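Long-range contacts in CooT (Carboxydothermus hydrogenoformans, PDB 6FAN), which probably acts as a nickel chaperone in the maturation of carbon monoxide dehydrogenase: residues Ala4-Val9 against His55-Glu60; Leu16-Val21 against Leu31-Ile36. All blocks are in the same frame, centred on the assembly; numbering follows the deposited sequence.

In the fold
The two contacts lie side by side in one small all-beta fold, their centres about 9 Å apart. Contact 1 pairs strand 4-10 with strand 56-61, setting the first and last strands of the chain next to each other in the mixed sheet; contact 2 falls between them in sequence, within the hairpin of strands 13-27 and 30-35. Strands 4-10 and 13-27 are sheet neighbours, and their border carries probable hydrogen bonds from Ala6 O to Phe17 N (2.7 Å) and from Ala6 N to Leu18 O (2.8 Å). Packing of Ala6 CB on Leu33 CD2 at 3.6 Å reaches one strand further. Both contacts also touch the second subunit of the dimer.

Contact 1: residues Ala4-Val9 against His55-Glu60; sequences ASAFIV and HRILLE
Five backbone hydrogen bonds of 2.8 to 2.9 Å join Ala4-Val9 to His55-Glu60, alternating in the parallel pattern: Ser5 N to His55 O, Ile57 N to Ser5 O, Phe7 N to Ile57 O, Leu59 N to Phe7 O and Val9 N to Leu59 O. The pairing unites the first and last strands of the chain, which lie side by side inside the mixed sheet, and His55 and Arg56 form a G1 bulge opposite Glu51. Apolar packing fills the face bearing Ala6, Ile8, Ile57 and Leu59: Ala6 CB meets Ile57 CB at 4.1 Å, and Ile8 CD1 reaches Leu59 CB at 3.9 Å. On the other face, Phe7 CG stands anti to its carbonyl carbon (chi1 -63°), beside the backbone N, on the side of Ile57 O. Leu58 CD2 touches Phe7 CB at 4.0 Å and ring atom CD2 of Phe7 at 4.1 Å. Arg56 NH1 lies over one face of the Phe7 ring, toward the rim; with CZ of Arg56 5.2 Å from the ring centre, the cation-pi attraction is weak at most. An alanine at Phe7 would probably leave Arg56 NH1 without its aromatic neighbour and open a gap where the ring met Leu58 CD2. Arg56 also salt-bridges Glu14 and Glu51.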
ATOM      1  N   ALA E   4      -1.640  -4.161   8.995  1.00 56.92           N
ATOM      2  CA  ALA E   4      -2.674  -3.093   8.927  1.00 39.86           C
ATOM      3  C   ALA E   4      -3.934  -3.857   8.443  1.00 41.55           C
ATOM      4  O   ALA E   4      -3.807  -4.930   7.795  1.00 44.59           O
ATOM      5  CB  ALA E   4      -2.240  -2.159   7.852  1.00 37.29           C
ATOM      6  N   SER E   5      -5.105  -3.330   8.805  1.00 34.49           N
ATOM      7  CA  SER E   5      -6.333  -3.870   8.304  1.00 34.72           C
ATOM      8  C   SER E   5      -6.724  -3.263   6.964  1.00 32.15           C
ATOM      9  O   SER E   5      -6.622  -2.027   6.756  1.00 32.43           O
ATOM     10  CB  SER E   5      -7.433  -3.617   9.341  1.00 31.28           C
ATOM     11  OG  SER E   5      -7.167  -4.415  10.475  1.00 37.62           O
ATOM     12  N   ALA E   6      -7.217  -4.128   6.037  1.00 29.23           N
ATOM     13  CA  ALA E   6      -7.761  -3.623   4.764  1.00 28.61           C
ATOM     14  C   ALA E   6      -9.284  -3.436   4.842  1.00 28.98           C
ATOM     15  O   ALA E   6      -9.990  -4.324   5.321  1.00 31.97           O
ATOM     16  CB  ALA E   6      -7.400  -4.593   3.657  1.00 28.26           C
ATOM     17  N   PHE E   7      -9.764  -2.322   4.338  1.00 33.13           N
ATOM     18  CA  PHE E   7     -11.197  -1.989   4.320  1.00 34.34           C
ATOM     19  C   PHE E   7     -11.658  -1.716   2.896  1.00 38.51           C
ATOM     20  O   PHE E   7     -10.879  -1.170   2.098  1.00 40.56           O
ATOM     21  CB  PHE E   7     -11.471  -0.739   5.154  1.00 33.25           C
ATOM     22  CG  PHE E   7     -11.155  -0.895   6.609  1.00 36.54           C
ATOM     23  CD1 PHE E   7     -12.172  -1.282   7.532  1.00 40.44           C
ATOM     24  CD2 PHE E   7      -9.833  -0.697   7.116  1.00 35.41           C
ATOM     25  CE1 PHE E   7     -11.881  -1.429   8.906  1.00 31.68           C
ATOM     26  CE2 PHE E   7      -9.577  -0.864   8.495  1.00 34.62           C
ATOM     27  CZ  PHE E   7     -10.601  -1.215   9.371  1.00 32.95           C
ATOM     28  N   ILE E   8     -12.900  -2.081   2.594  1.00 35.38           N
ATOM     29  CA  ILE E   8     -13.532  -1.670   1.321  1.00 35.81           C
ATOM     30  C   ILE E   8     -14.339  -0.416   1.609  1.00 43.78           C
ATOM     31  O   ILE E   8     -15.158  -0.404   2.542  1.00 49.04           O
ATOM     32  CB  ILE E   8     -14.458  -2.749   0.709  1.00 37.25           C
ATOM     33  CG1 ILE E   8     -13.779  -4.087   0.549  1.00 37.33           C
ATOM     34  CG2 ILE E   8     -15.069  -2.231  -0.569  1.00 36.94           C
ATOM     35  CD1 ILE E   8     -12.466  -4.099  -0.241  1.00 44.30           C
ATOM     36  N   VAL E   9     -14.100   0.634   0.835  1.00 45.14           N
ATOM     37  CA  VAL E   9     -14.772   1.906   1.045  1.00 57.61           C
ATOM     38  C   VAL E   9     -15.788   2.161  -0.094  1.00 59.10           C
ATOM     39  O   VAL E   9     -15.403   2.272  -1.278  1.00 69.45           O
ATOM     40  CB  VAL E   9     -13.775   3.096   1.245  1.00 51.42           C
ATOM     41  CG1 VAL E   9     -14.474   4.453   1.084  1.00 55.81           C
ATOM     42  CG2 VAL E   9     -13.006   3.006   2.556  1.00 50.90           C
ATOM     43  N   HIS E  55      -2.925   2.134  10.810  1.00 35.39           N
ATOM     44  CA  HIS E  55      -3.118   0.682  10.475  1.00 45.64           C
ATOM     45  C   HIS E  55      -4.207   0.433   9.464  1.00 37.75           C
ATOM     46  O   HIS E  55      -4.956  -0.504   9.630  1.00 35.48           O
ATOM     47  CB  HIS E  55      -3.342  -0.168  11.765  1.00 45.46           C
ATOM     48  CG  HIS E  55      -2.284   0.025  12.810  1.00 59.34           C
ATOM     49  ND1 HIS E  55      -0.960  -0.305  12.607  1.00 66.61           N
ATOM     50  CD2 HIS E  55      -2.344   0.621  14.022  1.00 56.43           C
ATOM     51  CE1 HIS E  55      -0.263   0.001  13.689  1.00 62.58           C
ATOM     52  NE2 HIS E  55      -1.081   0.567  14.562  1.00 69.41           N
ATOM     53  N   ARG E  56      -4.310   1.278   8.436  1.00 33.53           N
ATOM     54  CA  ARG E  56      -5.440   1.200   7.468  1.00 33.47           C
ATOM     55  C   ARG E  56      -4.979   1.112   6.002  1.00 35.12           C
ATOM     56  O   ARG E  56      -4.142   1.900   5.559  1.00 28.25           O
ATOM     57  CB  ARG E  56      -6.409   2.356   7.642  1.00 33.43           C
ATOM     58  CG  ARG E  56      -7.133   2.336   8.964  1.00 40.57           C
ATOM     59  CD  ARG E  56      -7.681   3.727   9.425  1.00 42.14           C
ATOM     60  NE  ARG E  56      -8.582   4.416   8.523  1.00 40.73           N
ATOM     61  CZ  ARG E  56      -9.856   4.075   8.305  1.00 44.33           C
ATOM     62  NH1 ARG E  56     -10.426   3.015   8.906  1.00 45.85           N
ATOM     63  NH2 ARG E  56     -10.574   4.794   7.446  1.00 41.85           N
ATOM     64  N   ILE E  57      -5.556   0.137   5.288  1.00 31.71           N
ATOM     65  CA  ILE E  57      -5.395   0.050   3.842  1.00 27.78           C
ATOM     66  C   ILE E  57      -6.829   0.247   3.303  1.00 28.57           C
ATOM     67  O   ILE E  57      -7.686  -0.571   3.574  1.00 29.86           O
ATOM     68  CB  ILE E  57      -4.860  -1.330   3.390  1.00 26.85           C
ATOM     69  CG1 ILE E  57      -3.452  -1.595   3.969  1.00 27.43           C
ATOM     70  CG2 ILE E  57      -4.843  -1.390   1.852  1.00 24.81           C
ATOM     71  CD1 ILE E  57      -3.059  -3.112   3.982  1.00 29.34           C
ATOM     72  N   LEU E  58      -7.074   1.313   2.541  1.00 30.79           N
ATOM     73  CA  LEU E  58      -8.407   1.580   2.023  1.00 32.24           C
ATOM     74  C   LEU E  58      -8.466   1.279   0.554  1.00 31.11           C
ATOM     75  O   LEU E  58      -7.692   1.821  -0.222  1.00 29.94           O
ATOM     76  CB  LEU E  58      -8.843   3.030   2.275  1.00 28.65           C
ATOM     77  CG  LEU E  58      -8.678   3.545   3.716  1.00 35.94           C
ATOM     78  CD1 LEU E  58      -9.429   4.901   3.741  1.00 38.35           C
ATOM     79  CD2 LEU E  58      -9.287   2.602   4.754  1.00 33.79           C
ATOM     80  N   LEU E  59      -9.393   0.389   0.224  1.00 27.84           N
ATOM     81  CA  LEU E  59      -9.573  -0.148  -1.116  1.00 35.00           C
ATOM     82  C   LEU E  59     -10.925   0.303  -1.674  1.00 39.48           C
ATOM     83  O   LEU E  59     -11.878   0.499  -0.912  1.00 42.09           O
ATOM     84  CB  LEU E  59      -9.522  -1.690  -1.058  1.00 31.57           C
ATOM     85  CG  LEU E  59      -8.282  -2.346  -0.453  1.00 33.07           C
ATOM     86  CD1 LEU E  59      -8.379  -3.857  -0.399  1.00 29.69           C
ATOM     87  CD2 LEU E  59      -7.022  -1.868  -1.146  1.00 28.46           C
ATOM     88  N   GLU E  60     -10.989   0.506  -2.996  1.00 41.45           N
ATOM     89  CA  GLU E  60     -12.267   0.780  -3.676  1.00 45.44           C
ATOM     90  C   GLU E  60     -12.455  -0.238  -4.783  1.00 43.47           C
ATOM     91  O   GLU E  60     -11.545  -0.434  -5.590  1.00 40.68           O
ATOM     92  CB  GLU E  60     -12.235   2.198  -4.263  1.00 46.25           C
ATOM     93  CG  GLU E  60     -13.572   2.926  -4.431  1.00 64.88           C
ATOM     94  CD  GLU E  60     -13.444   4.448  -4.191  1.00 74.39           C
ATOM     95  OE1 GLU E  60     -12.905   4.733  -3.112  1.00 67.45           O
ATOM     96  OE2 GLU E  60     -13.885   5.303  -5.029  1.00 70.66           O
TER

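Contact 2: residues Leu16-Val21 against Leu31-Ile36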
ATOM      1  N   LEU E  16     -14.604  -3.984   6.877  1.00 41.69           N
ATOM      2  CA  LEU E  16     -13.409  -4.754   7.081  1.00 41.62           C
ATOM      3  C   LEU E  16     -13.313  -5.882   6.053  1.00 46.46           C
ATOM      4  O   LEU E  16     -14.254  -6.633   5.879  1.00 44.07           O
ATOM      5  CB  LEU E  16     -13.359  -5.304   8.496  1.00 40.48           C
ATOM      6  CG  LEU E  16     -12.140  -6.143   8.831  1.00 46.68           C
ATOM      7  CD1 LEU E  16     -10.899  -5.235   8.899  1.00 37.64           C
ATOM      8  CD2 LEU E  16     -12.437  -6.911  10.146  1.00 41.15           C
ATOM      9  N   PHE E  17     -12.185  -5.958   5.356  1.00 39.48           N
ATOM     10  CA  PHE E  17     -11.979  -7.005   4.360  1.00 36.39           C
ATOM     11  C   PHE E  17     -11.012  -8.067   4.844  1.00 37.39           C
ATOM     12  O   PHE E  17     -11.248  -9.266   4.634  1.00 40.58           O
ATOM     13  CB  PHE E  17     -11.540  -6.422   3.014  1.00 38.32           C
ATOM     14  CG  PHE E  17     -11.314  -7.460   1.945  1.00 43.00           C
ATOM     15  CD1 PHE E  17     -12.394  -8.149   1.372  1.00 44.57           C
ATOM     16  CD2 PHE E  17     -10.040  -7.737   1.497  1.00 41.77           C
ATOM     17  CE1 PHE E  17     -12.189  -9.115   0.389  1.00 44.59           C
ATOM     18  CE2 PHE E  17      -9.804  -8.676   0.476  1.00 42.20           C
ATOM     19  CZ  PHE E  17     -10.885  -9.362  -0.075  1.00 51.03           C
ATOM     20  N   LEU E  18      -9.942  -7.644   5.519  1.00 36.39           N
ATOM     21  CA  LEU E  18      -8.923  -8.567   6.022  1.00 32.10           C
ATOM     22  C   LEU E  18      -8.069  -7.868   7.100  1.00 33.53           C
ATOM     23  O   LEU E  18      -7.598  -6.750   6.897  1.00 34.80           O
ATOM     24  CB  LEU E  18      -8.040  -9.107   4.867  1.00 34.67           C
ATOM     25  CG  LEU E  18      -7.121 -10.287   5.223  1.00 36.77           C
ATOM     26  CD1 LEU E  18      -7.938 -11.507   5.690  1.00 39.65           C
ATOM     27  CD2 LEU E  18      -6.114 -10.698   4.154  1.00 36.59           C
ATOM     28  N   GLU E  19      -7.887  -8.531   8.220  1.00 32.01           N
ATOM     29  CA  GLU E  19      -7.136  -7.970   9.307  1.00 36.00           C
ATOM     30  C   GLU E  19      -5.725  -8.469   9.264  1.00 39.10           C
ATOM     31  O   GLU E  19      -5.433  -9.514   8.754  1.00 36.99           O
ATOM     32  CB  GLU E  19      -7.768  -8.287  10.686  1.00 36.47           C
ATOM     33  CG  GLU E  19      -9.156  -7.701  10.967  1.00 38.77           C
ATOM     34  CD  GLU E  19      -9.537  -7.514  12.451  1.00 46.82           C
ATOM     35  OE1 GLU E  19      -9.934  -8.458  13.108  1.00 53.65           O
ATOM     36  OE2 GLU E  19      -9.492  -6.409  12.974  1.00 40.58           O
ATOM     37  N   ARG E  20      -4.841  -7.633   9.723  1.00 38.25           N
ATOM     38  CA  ARG E  20      -3.401  -7.994   9.896  1.00 34.71           C
ATOM     39  C   ARG E  20      -2.752  -8.407   8.579  1.00 34.34           C
ATOM     40  O   ARG E  20      -1.983  -9.377   8.552  1.00 33.99           O
ATOM     41  CB  ARG E  20      -3.154  -8.988  11.017  1.00 38.91           C
ATOM     42  CG  ARG E  20      -3.980  -8.588  12.255  1.00 46.36           C
ATOM     43  CD  ARG E  20      -3.785  -9.538  13.334  1.00 55.52           C
ATOM     44  NE  ARG E  20      -2.558  -9.240  14.046  1.00 61.53           N
ATOM     45  CZ  ARG E  20      -2.203  -9.817  15.194  1.00 67.15           C
ATOM     46  NH1 ARG E  20      -3.021 -10.680  15.827  1.00 53.89           N
ATOM     47  NH2 ARG E  20      -1.038  -9.518  15.766  1.00 71.04           N
ATOM     48  N   VAL E  21      -3.002  -7.627   7.532  1.00 31.32           N
ATOM     49  CA  VAL E  21      -2.407  -7.826   6.225  1.00 30.21           C
ATOM     50  C   VAL E  21      -0.898  -7.613   6.316  1.00 33.97           C
ATOM     51  O   VAL E  21      -0.408  -6.599   6.889  1.00 35.93           O
ATOM     52  CB  VAL E  21      -2.963  -6.792   5.189  1.00 29.12           C
ATOM     53  CG1 VAL E  21      -2.330  -6.993   3.784  1.00 32.77           C
ATOM     54  CG2 VAL E  21      -4.499  -6.973   5.117  1.00 31.54           C
ATOM     55  N   LEU E  31      -6.083  -7.518  -6.392  1.00 36.39           N
ATOM     56  CA  LEU E  31      -5.085  -7.318  -5.347  1.00 35.46           C
ATOM     57  C   LEU E  31      -5.073  -8.583  -4.524  1.00 37.76           C
ATOM     58  O   LEU E  31      -6.113  -8.993  -4.009  1.00 38.06           O
ATOM     59  CB  LEU E  31      -5.437  -6.113  -4.473  1.00 32.23           C
ATOM     60  CG  LEU E  31      -5.592  -4.779  -5.224  1.00 34.41           C
ATOM     61  CD1 LEU E  31      -5.941  -3.675  -4.212  1.00 41.17           C
ATOM     62  CD2 LEU E  31      -4.367  -4.376  -6.064  1.00 31.75           C
ATOM     63  N   LEU E  32      -3.917  -9.223  -4.419  1.00 28.29           N
ATOM     64  CA  LEU E  32      -3.783 -10.378  -3.575  1.00 30.47           C
ATOM     65  C   LEU E  32      -3.223  -9.958  -2.197  1.00 34.68           C
ATOM     66  O   LEU E  32      -2.110  -9.395  -2.102  1.00 28.98           O
ATOM     67  CB  LEU E  32      -2.843 -11.400  -4.220  1.00 33.52           C
ATOM     68  CG  LEU E  32      -2.369 -12.653  -3.451  1.00 39.75           C
ATOM     69  CD1 LEU E  32      -3.485 -13.477  -2.840  1.00 47.26           C
ATOM     70  CD2 LEU E  32      -1.600 -13.549  -4.428  1.00 38.31           C
ATOM     71  N   LEU E  33      -3.989 -10.263  -1.142  1.00 30.22           N
ATOM     72  CA  LEU E  33      -3.617  -9.905   0.244  1.00 30.34           C
ATOM     73  C   LEU E  33      -3.293 -11.150   1.006  1.00 35.59           C
ATOM     74  O   LEU E  33      -3.990 -12.148   0.867  1.00 37.83           O
ATOM     75  CB  LEU E  33      -4.757  -9.145   0.921  1.00 27.38           C
ATOM     76  CG  LEU E  33      -4.912  -7.656   0.630  1.00 34.60           C
ATOM     77  CD1 LEU E  33      -5.201  -7.318  -0.848  1.00 37.28           C
ATOM     78  CD2 LEU E  33      -6.058  -7.133   1.467  1.00 36.44           C
ATOM     79  N   GLU E  34      -2.188 -11.129   1.757  1.00 28.43           N
ATOM     80  CA  GLU E  34      -1.868 -12.258   2.636  1.00 28.99           C
ATOM     81  C   GLU E  34      -1.662 -11.689   4.034  1.00 33.51           C
ATOM     82  O   GLU E  34      -0.855 -10.734   4.220  1.00 29.41           O
ATOM     83  CB  GLU E  34      -0.625 -12.974   2.156  1.00 31.87           C
ATOM     84  CG  GLU E  34      -0.147 -14.128   3.043  1.00 35.75           C
ATOM     85  CD  GLU E  34       1.139 -14.780   2.535  1.00 42.10           C
ATOM     86  OE1 GLU E  34       2.240 -14.210   2.588  1.00 50.02           O
ATOM     87  OE2 GLU E  34       1.050 -15.875   1.984  1.00 45.94           O
ATOM     88  N   ASN E  35      -2.401 -12.256   5.006  1.00 34.14           N
ATOM     89  CA  ASN E  35      -2.238 -11.780   6.382  1.00 40.72           C
ATOM     90  C   ASN E  35      -1.142 -12.547   7.120  1.00 44.32           C
ATOM     91  O   ASN E  35      -0.568 -13.506   6.564  1.00 43.52           O
ATOM     92  CB  ASN E  35      -3.563 -11.701   7.153  1.00 35.79           C
ATOM     93  CG  ASN E  35      -4.099 -13.095   7.644  1.00 41.66           C
ATOM     94  OD1 ASN E  35      -3.419 -14.146   7.649  1.00 36.83           O
ATOM     95  ND2 ASN E  35      -5.339 -13.075   8.071  1.00 45.70           N
ATOM     96  N   ILE E  36      -0.840 -12.120   8.353  1.00 44.27           N
ATOM     97  CA  ILE E  36       0.265 -12.747   9.097  1.00 47.10           C
ATOM     98  C   ILE E  36       0.038 -14.254   9.456  1.00 43.17           C
ATOM     99  O   ILE E  36       0.978 -14.944   9.786  1.00 49.50           O
ATOM    100  CB  ILE E  36       0.650 -11.956  10.377  1.00 41.29           C
ATOM    101  CG1 ILE E  36      -0.489 -11.973  11.420  1.00 45.88           C
ATOM    102  CG2 ILE E  36       1.127 -10.565  10.019  1.00 42.21           C
ATOM    103  CD1 ILE E  36       0.065 -11.654  12.819  1.00 49.63           C
TER
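Ile36 CD1 lies over one face of the Arg20 guanidinium, 3.5 Å above its plane and offset toward the rim, with CZ of Arg20 3.8 Å from that methyl. The Phe17 ring is met differently: Leu33 CD2 comes to its edge, near the ring plane, 4.0 Å from CD2 of Phe17. These groups belong to the beta hairpin of strands 13-27 and 30-35, but the chain turns a corner at Glu19 and Arg20. Accordingly, the short strand segments 16-18 and 31-35 stand 77° apart in direction, and 9.1 Å at their closest approach, so side chains bridge most of the gap. Phe17 and Leu18 both face Ala6 in a classic bulge.

Leu33 is the central apolar residue here. Its CB takes Leu18 CD2 at 3.8 Å, the two side chains sliding past each other in opposite directions, while its CD2 also meets Val21 CG2. Leu33 also packs on Leu24 further along strand 13-27 and on Ala6 of strand 4-10, and Lys41 of strand 40-43 makes a cation-pi contact with Phe17.

Past the corner the backbones draw together. Val21 and Asn35 form an antiparallel non-hydrogen-bonded pair whose side chains diverge, CA to CA 4.0 Å. Asn35 CB sits against the carbonyl oxygens of the corner, 3.1 Å from Arg20 O and close to Glu19 O as well. Asn35 has CG between its backbone N and carbonyl carbon (chi1 77°), and its OD1 accepts hydrogen bonds from the backbone N of Phe37 and of Gln39, two bonds that would fix the rotation of the amide. The Leu18 side chain crosses that of Asn35 at about a right angle, its CD1 near ND2. Beyond the pair, Ile36 packs on Val53 of the second subunit, and its N donates to Arg20 O at 3.0 Å, with an N-H...O angle of 145°.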